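Local coordinates for universal stress protein A-like protein (Arabidopsis thaliana, PDB 2GM3) that is a universal stress protein family member that binds AMP, its cellular role being unknown, at residues Y20-F31 against K84-K95. Numbering follows the deposited sequence.
Sequences YPNPSISCKRAF and KGLHLLEFFVNK. With AMP (adenosine monophosphate), chain G.
Phe31 and Phe92 meet edge to face where two near-parallel helices, 25-39 and 81-99, pack side by side on the parallel sheet of the α/β universal stress protein fold, an example of how neighbouring helices can be spaced by large interlocking aromatic side chains. The axes of 25-31 and 84-95 come no closer than 12.1 Å and cross at 21°, a gap bridged by these rings. The ring planes are inclined at 72°, and CD2 of Phe92 stands over the centre of the Phe31 ring, 3.4 Å from Phe31 CG. Phe31 presents that face because its CG lies anti to the backbone N (chi1 177°), while its far rim, CE2 and CZ, rests on Lys95 CB. With an alanine here, the Phe92 edge would probably lose the face it points into, and Lys95 CB its aromatic neighbour.

The tip of the Phe92 ring is held just as closely: its CZ meets Pro23 CB at 3.5 Å and, obliquely, the sulfur of Cys27, while Leu88 CD1 pushes against Pro23 CA. Pro23 CG also makes a CH-pi contact over a Phe91 face, 4.2 Å from the Phe91 ring centroid. This buried part adjoins the nucleotide site. Ser24 caps the helix, its OG accepting from Cys27 N, and Ser26 OG accepts a hydrogen bond from O3' of AMP.

Toward solvent, Lys28, extended, packs more loosely, its CE 4.0 Å from Phe91 CZ. The outermost contacts are as near as the inner ones but less enclosed. Pro21, after a cis peptide bond, lays CG over the exposed His87 ring. Partly exposed Tyr20, whose OH bonds to Arg78 O, receives the bent Lys84 chain at its ring edge, with Lys84 CG 3.4 Å from Tyr20 CD2.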
# COMPACT_ATOMS: atom_id res chain seq x y z
N TYR A 20 25.26 10.44 -5.77
CA TYR A 20 25.10 10.30 -4.34
C TYR A 20 25.14 11.71 -3.72
O TYR A 20 25.79 12.63 -4.26
CB TYR A 20 26.24 9.31 -3.91
CG TYR A 20 27.27 9.77 -2.89
CD1 TYR A 20 28.26 10.66 -3.24
CD2 TYR A 20 27.27 9.26 -1.57
CE1 TYR A 20 29.22 11.08 -2.32
CE2 TYR A 20 28.22 9.67 -0.62
CZ TYR A 20 29.19 10.59 -1.01
OH TYR A 20 30.17 11.02 -0.12
N PRO A 21 24.44 11.88 -2.59
CA PRO A 21 23.62 10.90 -1.89
C PRO A 21 22.09 10.87 -2.12
O PRO A 21 21.31 10.65 -1.17
CB PRO A 21 24.04 11.10 -0.41
CG PRO A 21 24.94 12.41 -0.41
CD PRO A 21 24.68 13.06 -1.75
N ASN A 22 21.70 11.03 -3.38
CA ASN A 22 20.30 11.04 -3.75
C ASN A 22 19.56 9.77 -3.42
O ASN A 22 20.11 8.67 -3.61
CB ASN A 22 20.20 11.34 -5.22
CG ASN A 22 20.79 12.64 -5.52
OD1 ASN A 22 20.52 13.60 -4.82
ND2 ASN A 22 21.66 12.69 -6.50
N PRO A 23 18.30 9.90 -2.94
CA PRO A 23 17.40 8.73 -2.80
C PRO A 23 17.07 8.16 -4.17
O PRO A 23 17.15 8.87 -5.17
CB PRO A 23 16.13 9.35 -2.23
CG PRO A 23 16.20 10.84 -2.70
CD PRO A 23 17.65 11.16 -2.53
N SER A 24 16.69 6.90 -4.22
CA SER A 24 16.20 6.31 -5.48
C SER A 24 14.96 7.08 -5.93
O SER A 24 14.18 7.55 -5.09
CB SER A 24 15.91 4.83 -5.28
OG SER A 24 14.72 4.59 -4.55
N ILE A 25 14.77 7.19 -7.23
CA ILE A 25 13.57 7.81 -7.78
C ILE A 25 12.30 7.18 -7.20
O ILE A 25 11.36 7.88 -6.86
CB ILE A 25 13.54 7.75 -9.30
CG1 ILE A 25 14.81 8.33 -9.91
CG2 ILE A 25 12.37 8.56 -9.81
CD1 ILE A 25 15.02 7.87 -11.33
N SER A 26 12.32 5.87 -7.03
CA SER A 26 11.10 5.19 -6.65
C SER A 26 10.70 5.46 -5.19
O SER A 26 9.53 5.71 -4.87
CB SER A 26 11.17 3.70 -6.99
OG SER A 26 12.08 3.03 -6.16
N CYS A 27 11.67 5.43 -4.29
CA CYS A 27 11.33 5.60 -2.89
C CYS A 27 11.07 7.07 -2.63
O CYS A 27 10.32 7.40 -1.74
CB CYS A 27 12.40 5.04 -1.96
SG CYS A 27 13.83 6.15 -1.68
N LYS A 28 11.65 7.94 -3.42
CA LYS A 28 11.42 9.35 -3.30
C LYS A 28 9.98 9.65 -3.72
O LYS A 28 9.24 10.36 -3.01
CB LYS A 28 12.39 10.12 -4.19
CG LYS A 28 12.54 11.59 -3.81
CD LYS A 28 13.51 12.36 -4.74
CE LYS A 28 13.19 13.84 -4.70
NZ LYS A 28 14.25 14.68 -5.37
N ARG A 29 9.61 9.12 -4.88
CA ARG A 29 8.26 9.24 -5.36
C ARG A 29 7.29 8.66 -4.34
O ARG A 29 6.28 9.28 -3.99
CB ARG A 29 8.10 8.55 -6.73
CG ARG A 29 6.65 8.46 -7.17
CD ARG A 29 6.05 9.87 -7.30
NE ARG A 29 6.97 10.73 -8.02
CZ ARG A 29 7.23 11.99 -7.71
NH1 ARG A 29 6.62 12.57 -6.68
NH2 ARG A 29 8.12 12.65 -8.43
N ALA A 30 7.64 7.47 -3.83
CA ALA A 30 6.83 6.80 -2.82
C ALA A 30 6.60 7.67 -1.57
O ALA A 30 5.47 7.77 -1.08
CB ALA A 30 7.48 5.52 -2.44
N PHE A 31 7.68 8.25 -1.07
CA PHE A 31 7.62 9.13 0.09
C PHE A 31 6.80 10.38 -0.21
O PHE A 31 5.89 10.71 0.52
CB PHE A 31 9.02 9.56 0.48
CG PHE A 31 9.08 10.53 1.61
CD1 PHE A 31 9.12 10.06 2.94
CD2 PHE A 31 9.22 11.90 1.36
CE1 PHE A 31 9.21 10.96 3.99
CE2 PHE A 31 9.34 12.80 2.42
CZ PHE A 31 9.35 12.33 3.73
N LYS A 84 26.39 6.74 2.86
CA LYS A 84 25.29 6.75 1.89
C LYS A 84 23.99 6.55 2.65
O LYS A 84 23.02 7.24 2.42
CB LYS A 84 25.48 5.69 0.79
CG LYS A 84 26.06 6.29 -0.51
CD LYS A 84 27.19 5.44 -1.16
CE LYS A 84 27.30 5.75 -2.67
NZ LYS A 84 28.64 5.47 -3.34
N GLY A 85 24.02 5.67 3.64
CA GLY A 85 22.85 5.45 4.46
C GLY A 85 22.36 6.67 5.24
O GLY A 85 21.16 7.03 5.17
N LEU A 86 23.26 7.29 6.01
CA LEU A 86 22.88 8.38 6.89
C LEU A 86 22.40 9.60 6.08
O LEU A 86 21.40 10.20 6.42
CB LEU A 86 24.06 8.75 7.85
CG LEU A 86 24.48 7.67 8.85
CD1 LEU A 86 25.74 8.03 9.63
CD2 LEU A 86 23.37 7.37 9.84
N HIS A 87 23.12 9.93 5.01
CA HIS A 87 22.78 11.07 4.14
C HIS A 87 21.37 10.89 3.58
O HIS A 87 20.60 11.82 3.41
CB HIS A 87 23.72 11.13 2.94
CG HIS A 87 25.00 11.87 3.18
ND1 HIS A 87 25.05 13.11 3.77
CD2 HIS A 87 26.28 11.55 2.85
CE1 HIS A 87 26.31 13.52 3.83
NE2 HIS A 87 27.07 12.60 3.26
N LEU A 88 21.06 9.65 3.28
CA LEU A 88 19.78 9.27 2.79
C LEU A 88 18.68 9.57 3.83
O LEU A 88 17.66 10.21 3.50
CB LEU A 88 19.83 7.79 2.49
CG LEU A 88 18.86 7.15 1.53
CD1 LEU A 88 18.80 7.99 0.25
CD2 LEU A 88 19.42 5.79 1.23
N LEU A 89 18.87 9.08 5.05
CA LEU A 89 17.98 9.34 6.17
C LEU A 89 17.78 10.82 6.43
O LEU A 89 16.67 11.26 6.66
CB LEU A 89 18.58 8.73 7.42
CG LEU A 89 17.99 7.39 7.81
CD1 LEU A 89 17.57 6.52 6.66
CD2 LEU A 89 18.99 6.73 8.75
N GLU A 90 18.88 11.57 6.41
CA GLU A 90 18.84 12.99 6.63
C GLU A 90 18.00 13.74 5.58
O GLU A 90 17.31 14.71 5.91
CB GLU A 90 20.27 13.54 6.69
CG GLU A 90 20.33 14.98 7.10
CD GLU A 90 21.74 15.51 7.24
OE1 GLU A 90 22.71 14.85 6.82
OE2 GLU A 90 21.88 16.62 7.78
N PHE A 91 18.07 13.29 4.32
CA PHE A 91 17.22 13.87 3.28
C PHE A 91 15.73 13.75 3.63
O PHE A 91 15.03 14.74 3.58
CB PHE A 91 17.50 13.31 1.87
CG PHE A 91 16.48 13.73 0.85
CD1 PHE A 91 16.63 14.93 0.15
CD2 PHE A 91 15.35 12.93 0.58
CE1 PHE A 91 15.66 15.34 -0.80
CE2 PHE A 91 14.37 13.33 -0.36
CZ PHE A 91 14.54 14.53 -1.05
N PHE A 92 15.29 12.58 4.07
CA PHE A 92 13.88 12.36 4.37
C PHE A 92 13.43 12.96 5.68
O PHE A 92 12.29 13.39 5.80
CB PHE A 92 13.52 10.87 4.30
CG PHE A 92 13.58 10.31 2.92
CD1 PHE A 92 14.71 9.63 2.48
CD2 PHE A 92 12.50 10.46 2.05
CE1 PHE A 92 14.77 9.09 1.19
CE2 PHE A 92 12.54 9.92 0.75
CZ PHE A 92 13.68 9.25 0.31
N VAL A 93 14.33 13.01 6.65
CA VAL A 93 14.04 13.58 7.94
C VAL A 93 13.85 15.09 7.77
O VAL A 93 12.97 15.69 8.39
CB VAL A 93 15.12 13.13 8.95
CG1 VAL A 93 15.21 14.06 10.23
CG2 VAL A 93 14.89 11.65 9.30
N ASN A 94 14.64 15.69 6.89
CA ASN A 94 14.47 17.11 6.59
C ASN A 94 13.13 17.37 5.94
O ASN A 94 12.47 18.36 6.27
CB ASN A 94 15.61 17.62 5.75
CG ASN A 94 16.81 18.01 6.59
OD1 ASN A 94 16.73 18.89 7.43
ND2 ASN A 94 17.94 17.36 6.36
N LYS A 95 12.73 16.45 5.05
CA LYS A 95 11.47 16.53 4.31
C LYS A 95 10.28 16.48 5.28
O LYS A 95 9.34 17.25 5.14
CB LYS A 95 11.37 15.40 3.29
CG LYS A 95 12.28 15.51 2.04
CD LYS A 95 12.08 16.80 1.25
CE LYS A 95 13.29 17.71 1.38
NZ LYS A 95 13.25 18.83 0.37
P AMP G . 11.79 -2.79 -6.29
O1P AMP G . 13.05 -3.35 -5.97
O2P AMP G . 11.78 -1.90 -7.48
O3P AMP G . 10.64 -3.67 -6.30
O5' AMP G . 11.38 -1.78 -5.12
C5' AMP G . 12.16 -0.63 -4.89
C4' AMP G . 11.80 -0.18 -3.49
O4' AMP G . 12.27 -1.13 -2.48
C3' AMP G . 12.44 1.13 -3.13
O3' AMP G . 11.60 2.20 -3.66
C2' AMP G . 12.36 1.08 -1.61
O2' AMP G . 11.06 1.50 -1.20
C1' AMP G . 12.56 -0.40 -1.30
N9 AMP G . 14.01 -0.65 -1.12
C8 AMP G . 14.89 -1.11 -2.04
N7 AMP G . 16.11 -1.19 -1.48
C5 AMP G . 15.99 -0.81 -0.19
C6 AMP G . 16.87 -0.70 0.89
N6 AMP G . 18.16 -0.99 0.80
N1 AMP G . 16.39 -0.27 2.05
C2 AMP G . 15.12 0.05 2.22
N3 AMP G . 14.25 -0.04 1.23
C4 AMP G . 14.66 -0.47 0.02